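Local coordinates for protein ADP-ribose pyrophosphatase MutT (Rickettsia felis, PDB 4KYX) that is a Nudix hydrolase that probably cleaves nucleoside diphosphate derivatives or oxidised nucleotides such as 8-oxo-dGTP, using magnesium, at residues A[66-80]-A[93-107]. Sequence-based numbering, arbitrary orientation. Where two conformers were deposited one is given.
Sequences ETNLIIENPQFIAVT and SIFLKAHCLNEHELQ
Asn102 joins the two segments through both ends of its amide. Its OD1 accepts a nearly straight bond from the backbone N of Ile70 (2.8 Å, 177°). Its ND2 donates to the carbonyl O of Asn68, in the carbonyl plane and on a lone pair, at 3.1 Å. CG of Asn102 sits between its own backbone N and carbonyl carbon (chi1 63°), which turns the amide toward 68-70. ND2 also donates to OE2 of Glu105, within the same segment; the three bonds together hold the Asn102 amide in one orientation. Asn68 makes the return bond: with CG anti to its backbone N, its ND2 donates to the carbonyl O of Glu105 at 3.1 Å. The backbone N of Gln107 closes this end on the carbonyl O of Thr67. Beside these polar groups, CD1 of Leu69 meets CD1 of Leu106 at 3.9 Å, and Trp119 touches both leucines.

Further along, the backbones of Ile71 and Cys100 form a single bridge, and a water links Glu72 O to His99 N. An antiparallel ladder runs from Gln75-Lys97 to Thr80-Ser93, with a classic beta bulge where Ile77 and Ala78 both face Phe95. The N of Ile77 bonds Phe95 O at 2.9 Å; that of Ala78 reaches it weakly. On the face of Phe76 and Val79, CE2 of Phe76 meets CG2 of Ile94 obliquely at 3.4 Å. Phe76 also stacks on Tyr142 of the second subunit. The pairing forms the bulged beta hairpin 75-84/89-99 of the Nudix fold; beyond it the loops after helix 55-67 and after strand 89-99 run together.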
loop_
_atom_site.group_PDB
_atom_site.type_symbol
_atom_site.label_atom_id
_atom_site.label_comp_id
_atom_site.label_asym_id
_atom_site.label_seq_id
_atom_site.Cartn_x
_atom_site.Cartn_y
_atom_site.Cartn_z
ATOM N N GLU A 66 -11.978 17.991 1.261
ATOM C CA GLU A 66 -12.899 17.525 2.314
ATOM C C GLU A 66 -13.100 18.508 3.506
ATOM O O GLU A 66 -14.183 18.542 4.111
ATOM C CB GLU A 66 -12.446 16.145 2.815
ATOM C CG GLU A 66 -12.549 15.094 1.722
ATOM C CD GLU A 66 -11.916 13.791 2.095
ATOM O OE1 GLU A 66 -11.249 13.723 3.142
ATOM O OE2 GLU A 66 -11.987 12.833 1.267
ATOM N N THR A 67 -12.054 19.274 3.819
ATOM C CA THR A 67 -11.933 19.983 5.074
ATOM C C THR A 67 -11.555 21.450 4.893
ATOM O O THR A 67 -11.528 22.164 5.873
ATOM C CB THR A 67 -10.864 19.354 5.994
ATOM O OG1 THR A 67 -9.562 19.582 5.405
ATOM C CG2 THR A 67 -11.123 17.887 6.201
ATOM N N ASN A 68 -11.206 21.873 3.680
ATOM C CA ASN A 68 -10.661 23.220 3.396
ATOM C C ASN A 68 -9.277 23.486 4.000
ATOM O O ASN A 68 -8.796 24.611 3.954
ATOM C CB ASN A 68 -11.660 24.289 3.897
ATOM C CG ASN A 68 -11.569 25.611 3.186
ATOM O OD1 ASN A 68 -11.412 25.667 1.998
ATOM N ND2 ASN A 68 -11.722 26.710 3.935
ATOM N N LEU A 69 -8.630 22.459 4.535
ATOM C CA LEU A 69 -7.367 22.607 5.207
ATOM C C LEU A 69 -6.236 22.347 4.228
ATOM O O LEU A 69 -6.349 21.509 3.332
ATOM C CB LEU A 69 -7.224 21.632 6.369
ATOM C CG LEU A 69 -8.212 21.811 7.508
ATOM C CD1 LEU A 69 -8.185 20.711 8.552
ATOM C CD2 LEU A 69 -7.967 23.178 8.129
ATOM N N ILE A 70 -5.157 23.089 4.430
ATOM C CA ILE A 70 -3.954 22.975 3.622
ATOM C C ILE A 70 -2.927 22.273 4.475
ATOM O O ILE A 70 -2.516 22.791 5.535
ATOM C CB ILE A 70 -3.440 24.397 3.191
ATOM C CG1 ILE A 70 -4.413 25.011 2.210
ATOM C CG2 ILE A 70 -2.066 24.247 2.601
ATOM C CD1 ILE A 70 -4.080 26.464 1.820
ATOM N N ILE A 71 -2.496 21.088 4.022
ATOM C CA ILE A 71 -1.432 20.387 4.719
ATOM C C ILE A 71 -0.196 20.467 3.921
ATOM O O ILE A 71 -0.257 20.653 2.677
ATOM C CB ILE A 71 -1.746 18.897 5.029
ATOM C CG1 ILE A 71 -2.193 18.172 3.774
ATOM C CG2 ILE A 71 -2.784 18.783 6.152
ATOM C CD1 ILE A 71 -1.890 16.703 3.825
ATOM N N GLU A 72 0.934 20.358 4.623
ATOM C CA GLU A 72 2.225 20.339 3.974
ATOM C C GLU A 72 3.010 19.060 4.305
ATOM O O GLU A 72 2.837 18.489 5.385
ATOM C CB GLU A 72 3.053 21.586 4.341
ATOM C CG GLU A 72 3.429 21.663 5.812
ATOM C CD GLU A 72 4.369 22.812 6.189
ATOM O OE1 GLU A 72 4.601 23.809 5.386
ATOM O OE2 GLU A 72 4.851 22.722 7.356
ATOM N N ASN A 73 3.854 18.659 3.358
ATOM C CA ASN A 73 4.872 17.596 3.504
ATOM C C ASN A 73 4.357 16.355 4.233
ATOM O O ASN A 73 4.892 15.965 5.276
ATOM C CB ASN A 73 6.096 18.145 4.214
ATOM C CG ASN A 73 6.771 19.238 3.416
ATOM O OD1 ASN A 73 7.075 20.285 3.943
ATOM N ND2 ASN A 73 6.974 18.996 2.138
ATOM N N PRO A 74 3.303 15.756 3.676
ATOM C CA PRO A 74 2.734 14.578 4.340
ATOM C C PRO A 74 3.770 13.469 4.370
ATOM O O PRO A 74 4.532 13.280 3.372
ATOM C CB PRO A 74 1.545 14.213 3.466
ATOM C CG PRO A 74 1.796 14.861 2.166
ATOM C CD PRO A 74 2.615 16.064 2.414
ATOM N N GLN A 75 3.808 12.777 5.502
ATOM C CA GLN A 75 4.741 11.727 5.807
ATOM C C GLN A 75 4.082 10.360 5.813
ATOM O O GLN A 75 3.064 10.139 6.434
ATOM C CB GLN A 75 5.424 11.949 7.156
ATOM C CG GLN A 75 6.225 13.228 7.260
ATOM C CD GLN A 75 7.364 13.301 6.248
ATOM O OE1 GLN A 75 8.254 12.416 6.194
ATOM N NE2 GLN A 75 7.347 14.352 5.411
ATOM N N PHE A 76 4.684 9.423 5.120
ATOM C CA PHE A 76 4.145 8.037 5.028
ATOM C C PHE A 76 4.223 7.361 6.383
ATOM O O PHE A 76 5.274 7.373 7.027
ATOM C CB PHE A 76 4.959 7.330 3.953
ATOM C CG PHE A 76 4.423 6.027 3.510
ATOM C CD1 PHE A 76 4.640 4.893 4.256
ATOM C CD2 PHE A 76 3.791 5.916 2.315
ATOM C CE1 PHE A 76 4.176 3.649 3.823
ATOM C CE2 PHE A 76 3.335 4.701 1.869
ATOM C CZ PHE A 76 3.509 3.566 2.630
ATOM N N ILE A 77 3.121 6.811 6.892
ATOM C CA ILE A 77 3.059 6.210 8.233
ATOM C C ILE A 77 2.828 4.691 8.212
ATOM O O ILE A 77 3.380 3.964 9.009
ATOM C CB ILE A 77 1.910 6.817 9.084
ATOM C CG1 ILE A 77 2.148 8.304 9.395
ATOM C CG2 ILE A 77 1.686 6.034 10.383
ATOM C CD1 ILE A 77 3.400 8.631 10.189
ATOM N N ALA A 78 1.943 4.236 7.334
ATOM C CA ALA A 78 1.470 2.861 7.468
ATOM C C ALA A 78 0.697 2.350 6.273
ATOM O O ALA A 78 0.233 3.114 5.446
ATOM C CB ALA A 78 0.639 2.734 8.717
ATOM N N VAL A 79 0.653 1.027 6.147
ATOM C CA VAL A 79 -0.199 0.350 5.169
ATOM C C VAL A 79 -1.062 -0.636 5.901
ATOM O O VAL A 79 -0.594 -1.391 6.775
ATOM C CB VAL A 79 0.599 -0.488 4.126
ATOM C CG1 VAL A 79 -0.360 -1.087 3.097
ATOM C CG2 VAL A 79 1.655 0.373 3.434
ATOM N N THR A 80 -2.329 -0.673 5.508
ATOM C CA THR A 80 -3.257 -1.675 5.999
ATOM C C THR A 80 -3.887 -2.345 4.831
ATOM O O THR A 80 -4.010 -1.748 3.781
ATOM C CB THR A 80 -4.376 -1.089 6.886
ATOM O OG1 THR A 80 -5.091 -0.115 6.133
ATOM C CG2 THR A 80 -3.827 -0.411 8.111
ATOM N N SER A 93 -5.111 0.451 2.326
ATOM C CA SER A 93 -5.046 1.851 2.726
ATOM C C SER A 93 -3.604 2.280 2.976
ATOM O O SER A 93 -2.856 1.607 3.678
ATOM C CB SER A 93 -5.848 2.106 3.980
ATOM O OG SER A 93 -7.236 1.807 3.764
ATOM N N ILE A 94 -3.244 3.427 2.451
ATOM C CA ILE A 94 -1.973 4.057 2.724
ATOM C C ILE A 94 -2.236 5.239 3.608
ATOM O O ILE A 94 -3.007 6.128 3.240
ATOM C CB ILE A 94 -1.362 4.591 1.429
ATOM C CG1 ILE A 94 -1.296 3.470 0.403
ATOM C CG2 ILE A 94 -0.017 5.247 1.697
ATOM C CD1 ILE A 94 -0.394 2.362 0.745
ATOM N N PHE A 95 -1.638 5.237 4.789
ATOM C CA PHE A 95 -1.798 6.365 5.698
ATOM C C PHE A 95 -0.609 7.268 5.679
ATOM O O PHE A 95 0.541 6.807 5.679
ATOM C CB PHE A 95 -2.006 5.902 7.122
ATOM C CG PHE A 95 -3.369 5.334 7.353
ATOM C CD1 PHE A 95 -4.424 6.150 7.643
ATOM C CD2 PHE A 95 -3.586 3.942 7.260
ATOM C CE1 PHE A 95 -5.713 5.622 7.876
ATOM C CE2 PHE A 95 -4.866 3.432 7.491
ATOM C CZ PHE A 95 -5.917 4.281 7.790
ATOM N N LEU A 96 -0.923 8.569 5.738
ATOM C CA LEU A 96 0.066 9.590 5.869
ATOM C C LEU A 96 -0.306 10.567 6.969
ATOM O O LEU A 96 -1.431 10.591 7.383
ATOM C CB LEU A 96 0.251 10.350 4.575
ATOM C CG LEU A 96 0.680 9.550 3.377
ATOM C CD1 LEU A 96 -0.534 9.102 2.575
ATOM C CD2 LEU A 96 1.594 10.417 2.565
ATOM N N LYS A 97 0.677 11.224 7.529
ATOM C CA LYS A 97 0.407 12.265 8.475
ATOM C C LYS A 97 0.942 13.623 8.051
ATOM O O LYS A 97 1.982 13.728 7.407
ATOM C CB LYS A 97 0.860 11.911 9.868
ATOM C CG LYS A 97 2.317 11.783 10.094
ATOM C CD LYS A 97 2.656 12.117 11.560
ATOM C CE LYS A 97 4.191 12.212 11.662
ATOM N NZ LYS A 97 4.831 10.932 12.054
ATOM N N ALA A 98 0.211 14.668 8.445
ATOM C CA ALA A 98 0.673 16.006 8.167
ATOM C C ALA A 98 0.070 16.991 9.136
ATOM O O ALA A 98 -1.054 16.794 9.632
ATOM C CB ALA A 98 0.312 16.405 6.758
ATOM N N HIS A 99 0.818 18.053 9.400
ATOM C CA HIS A 99 0.248 19.208 10.093
ATOM C C HIS A 99 -0.428 20.121 9.097
ATOM O O HIS A 99 0.076 20.317 7.982
ATOM C CB HIS A 99 1.308 19.957 10.885
ATOM C CG HIS A 99 1.511 19.398 12.249
ATOM N ND1 HIS A 99 0.871 19.901 13.361
ATOM C CD2 HIS A 99 2.209 18.317 12.665
ATOM C CE1 HIS A 99 1.220 19.186 14.418
ATOM N NE2 HIS A 99 2.024 18.213 14.017
ATOM N N CYS A 100 -1.604 20.613 9.462
ATOM C CA CYS A 100 -2.247 21.667 8.683
ATOM C C CYS A 100 -1.732 23.067 9.056
ATOM O O CYS A 100 -1.334 23.327 10.182
ATOM C CB CYS A 100 -3.758 21.582 8.739
ATOM S SG CYS A 100 -4.453 22.028 10.328
ATOM N N LEU A 101 -1.801 23.957 8.083
ATOM C CA LEU A 101 -1.274 25.316 8.167
ATOM C C LEU A 101 -2.342 26.367 8.478
ATOM O O LEU A 101 -2.023 27.528 8.749
ATOM C CB LEU A 101 -0.596 25.636 6.837
ATOM C CG LEU A 101 0.617 24.765 6.519
ATOM C CD1 LEU A 101 1.278 25.230 5.227
ATOM C CD2 LEU A 101 1.625 24.790 7.672
ATOM N N ASN A 102 -3.610 25.992 8.417
ATOM C CA ASN A 102 -4.698 26.950 8.460
ATOM C C ASN A 102 -5.869 26.333 9.212
ATOM O O ASN A 102 -6.981 26.340 8.717
ATOM C CB ASN A 102 -5.122 27.311 7.032
ATOM C CG ASN A 102 -5.673 26.114 6.234
ATOM O OD1 ASN A 102 -5.275 24.978 6.447
ATOM N ND2 ASN A 102 -6.574 26.387 5.282
ATOM N N GLU A 103 -5.603 25.785 10.394
ATOM C CA GLU A 103 -6.626 25.018 11.098
ATOM C C GLU A 103 -7.913 25.793 11.361
ATOM O O GLU A 103 -8.992 25.193 11.419
ATOM C CB GLU A 103 -6.073 24.439 12.407
ATOM C CG GLU A 103 -5.733 25.474 13.482
ATOM C CD GLU A 103 -4.957 24.842 14.612
ATOM O OE1 GLU A 103 -3.779 24.502 14.358
ATOM O OE2 GLU A 103 -5.539 24.609 15.692
ATOM N N HIS A 104 -7.845 27.124 11.514
ATOM C CA HIS A 104 -9.070 27.877 11.763
ATOM C C HIS A 104 -9.998 28.006 10.574
ATOM O O HIS A 104 -11.140 28.441 10.757
ATOM C CB HIS A 104 -8.746 29.248 12.352
ATOM C CG HIS A 104 -8.026 29.153 13.650
ATOM N ND1 HIS A 104 -6.969 29.975 13.982
ATOM C CD2 HIS A 104 -8.150 28.267 14.664
ATOM C CE1 HIS A 104 -6.515 29.632 15.177
ATOM N NE2 HIS A 104 -7.207 28.592 15.605
ATOM N N GLU A 105 -9.530 27.592 9.389
ATOM C CA GLU A 105 -10.342 27.614 8.183
ATOM C C GLU A 105 -11.063 26.275 7.964
ATOM O O GLU A 105 -11.677 26.083 6.934
ATOM C CB GLU A 105 -9.478 27.937 6.959
ATOM C CG GLU A 105 -8.909 29.341 7.052
ATOM C CD GLU A 105 -8.143 29.804 5.869
ATOM O OE1 GLU A 105 -8.006 31.033 5.791
ATOM O OE2 GLU A 105 -7.626 29.024 5.077
ATOM N N LEU A 106 -11.014 25.360 8.925
ATOM C CA LEU A 106 -11.717 24.098 8.809
ATOM C C LEU A 106 -13.161 24.325 8.416
ATOM O O LEU A 106 -13.865 25.141 9.053
ATOM C CB LEU A 106 -11.671 23.382 10.143
ATOM C CG LEU A 106 -12.536 22.099 10.310
ATOM C CD1 LEU A 106 -12.013 21.025 9.325
ATOM C CD2 LEU A 106 -12.475 21.621 11.746
ATOM N N GLN A 107 -13.588 23.663 7.337
ATOM C CA GLN A 107 -14.999 23.670 6.931
ATOM C C GLN A 107 -15.378 22.276 6.523
ATOM O O GLN A 107 -14.557 21.553 5.939
ATOM C CB GLN A 107 -15.246 24.619 5.757
ATOM C CG GLN A 107 -15.007 26.045 6.129
ATOM C CD GLN A 107 -15.290 27.010 4.991
ATOM O OE1 GLN A 107 -15.838 26.643 3.964
ATOM N NE2 GLN A 107 -14.936 28.270 5.190
HETATM O O HOH W 1 3.355 18.391 8.490
#